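Pentalenene synthase (PDB 6Q4S) probably converts farnesyl diphosphate, with magnesium as cofactor, into the bicyclic sesquiterpene alcohol 7-epi-alpha-eudesmol through a 1,10-cyclization. Local coordinates at residues A[12-17]-A[58-63]. Sequence-based numbering, arbitrary orientation.
Sequences DTPVSE and YPHASA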
# COMPACT_ATOMS: atom_id res chain seq x y z
N ASP A 12 -29.63 -4.30 -13.03
CA ASP A 12 -30.65 -3.35 -12.55
C ASP A 12 -30.14 -2.95 -11.16
O ASP A 12 -29.85 -3.83 -10.31
CB ASP A 12 -32.04 -4.01 -12.49
CG ASP A 12 -33.14 -3.05 -12.08
OD1 ASP A 12 -33.05 -1.85 -12.43
OD2 ASP A 12 -34.11 -3.50 -11.43
N THR A 13 -29.99 -1.66 -10.93
CA THR A 13 -29.10 -1.26 -9.85
C THR A 13 -29.74 -0.13 -9.04
O THR A 13 -30.17 0.87 -9.62
CB THR A 13 -27.69 -1.04 -10.55
OG1 THR A 13 -26.74 -1.99 -10.11
CG2 THR A 13 -27.23 0.32 -10.57
N PRO A 14 -29.81 -0.28 -7.69
CA PRO A 14 -30.42 0.79 -6.89
C PRO A 14 -29.66 2.13 -6.86
O PRO A 14 -28.47 2.20 -7.15
CB PRO A 14 -30.55 0.18 -5.48
CG PRO A 14 -29.72 -1.06 -5.47
CD PRO A 14 -29.51 -1.50 -6.89
N VAL A 15 -30.39 3.18 -6.58
CA VAL A 15 -29.85 4.49 -6.43
C VAL A 15 -30.10 4.99 -5.02
O VAL A 15 -31.21 4.85 -4.52
CB VAL A 15 -30.52 5.41 -7.43
CG1 VAL A 15 -29.97 6.81 -7.30
CG2 VAL A 15 -30.26 4.90 -8.85
N SER A 16 -29.11 5.58 -4.37
CA SER A 16 -29.33 6.03 -3.00
C SER A 16 -30.48 7.06 -2.87
O SER A 16 -30.55 8.09 -3.60
CB SER A 16 -28.07 6.61 -2.39
OG SER A 16 -28.28 7.20 -1.12
N GLU A 17 -31.31 6.83 -1.86
CA GLU A 17 -32.32 7.85 -1.44
C GLU A 17 -31.73 9.11 -0.81
O GLU A 17 -32.42 10.17 -0.68
CB GLU A 17 -33.33 7.19 -0.48
CG GLU A 17 -32.78 6.89 0.91
CD GLU A 17 -33.72 6.06 1.76
OE1 GLU A 17 -34.96 6.28 1.67
OE2 GLU A 17 -33.24 5.20 2.52
N TYR A 58 -22.62 3.94 -4.84
CA TYR A 58 -22.64 3.47 -3.44
C TYR A 58 -24.10 3.52 -2.92
O TYR A 58 -24.41 4.28 -2.02
CB TYR A 58 -21.73 4.35 -2.58
CG TYR A 58 -20.28 4.26 -3.04
CD1 TYR A 58 -19.62 3.04 -3.02
CD2 TYR A 58 -19.62 5.36 -3.53
CE1 TYR A 58 -18.33 2.91 -3.51
CE2 TYR A 58 -18.32 5.23 -4.02
CZ TYR A 58 -17.71 4.02 -4.03
OH TYR A 58 -16.40 3.84 -4.46
N PRO A 59 -25.00 2.76 -3.54
CA PRO A 59 -26.43 3.04 -3.24
C PRO A 59 -26.92 2.64 -1.85
O PRO A 59 -28.00 3.10 -1.45
CB PRO A 59 -27.16 2.22 -4.31
CG PRO A 59 -26.22 1.08 -4.54
CD PRO A 59 -24.86 1.73 -4.57
N HIS A 60 -26.15 1.81 -1.14
CA HIS A 60 -26.51 1.33 0.20
C HIS A 60 -25.96 2.15 1.35
O HIS A 60 -26.10 1.72 2.45
CB HIS A 60 -26.12 -0.12 0.39
CG HIS A 60 -26.77 -1.04 -0.58
ND1 HIS A 60 -28.12 -1.31 -0.55
CD2 HIS A 60 -26.25 -1.79 -1.58
CE1 HIS A 60 -28.41 -2.17 -1.52
NE2 HIS A 60 -27.28 -2.49 -2.14
N ALA A 61 -25.35 3.30 1.08
CA ALA A 61 -24.66 4.03 2.12
C ALA A 61 -25.70 4.61 3.05
O ALA A 61 -26.75 5.09 2.58
CB ALA A 61 -23.84 5.14 1.51
N SER A 62 -25.38 4.66 4.35
CA SER A 62 -26.16 5.50 5.23
C SER A 62 -26.05 6.93 4.78
O SER A 62 -25.14 7.26 3.98
CB SER A 62 -25.66 5.39 6.66
OG SER A 62 -24.43 6.07 6.76
N ALA A 63 -26.91 7.79 5.31
CA ALA A 63 -26.92 9.14 4.90
C ALA A 63 -25.63 9.88 5.26
O ALA A 63 -25.19 10.77 4.49
CB ALA A 63 -28.12 9.88 5.46
O HOH W 1 -28.20 4.99 0.36
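P14 and P59 meet where the extended N-terminal segment of this all-helical terpene synthase fold passes a type I beta turn, Y58 to A61, linking helices 50-57 and 63-79. The pair illustrates how two loops can be joined by proline packing and a shared water. The CB and CG side of the P59 ring lies against the carbonyl O of P14, tightly so at CB, 3.1 Å from that oxygen. An apolar contact between the two proline CB atoms, at 4.1 Å, adds to it. The imidazole of H60 is peripheral: its CE1 lies 4.3 Å from CG of P14, at an oblique approach to the ring.

Two residues further along, CA of S16 makes a CA-H...O contact of 3.6 Å to O of P59, bent to 128° at the hydrogen. A backbone hydrogen bond between S16 and A55, in the last turn of helix 50-57, ties the N-terminal segment to the helix that delivers the turn. At the start of the turn, Y58 directs its CB away from residues 12-17; its ring meets that of W304 at about 75°, and its OH is hydrogen-bonded to the backbone O of S186. The contact is packing away from the likely magnesium- and substrate-binding residues.

OG of S16, anti to its backbone N (chi1 173°), bonds to the backbone N of H18 and donates to a water 2.7 Å away; that water gives its own protons to O of P59, at 2.6 Å, and O of A61, at 2.7 Å.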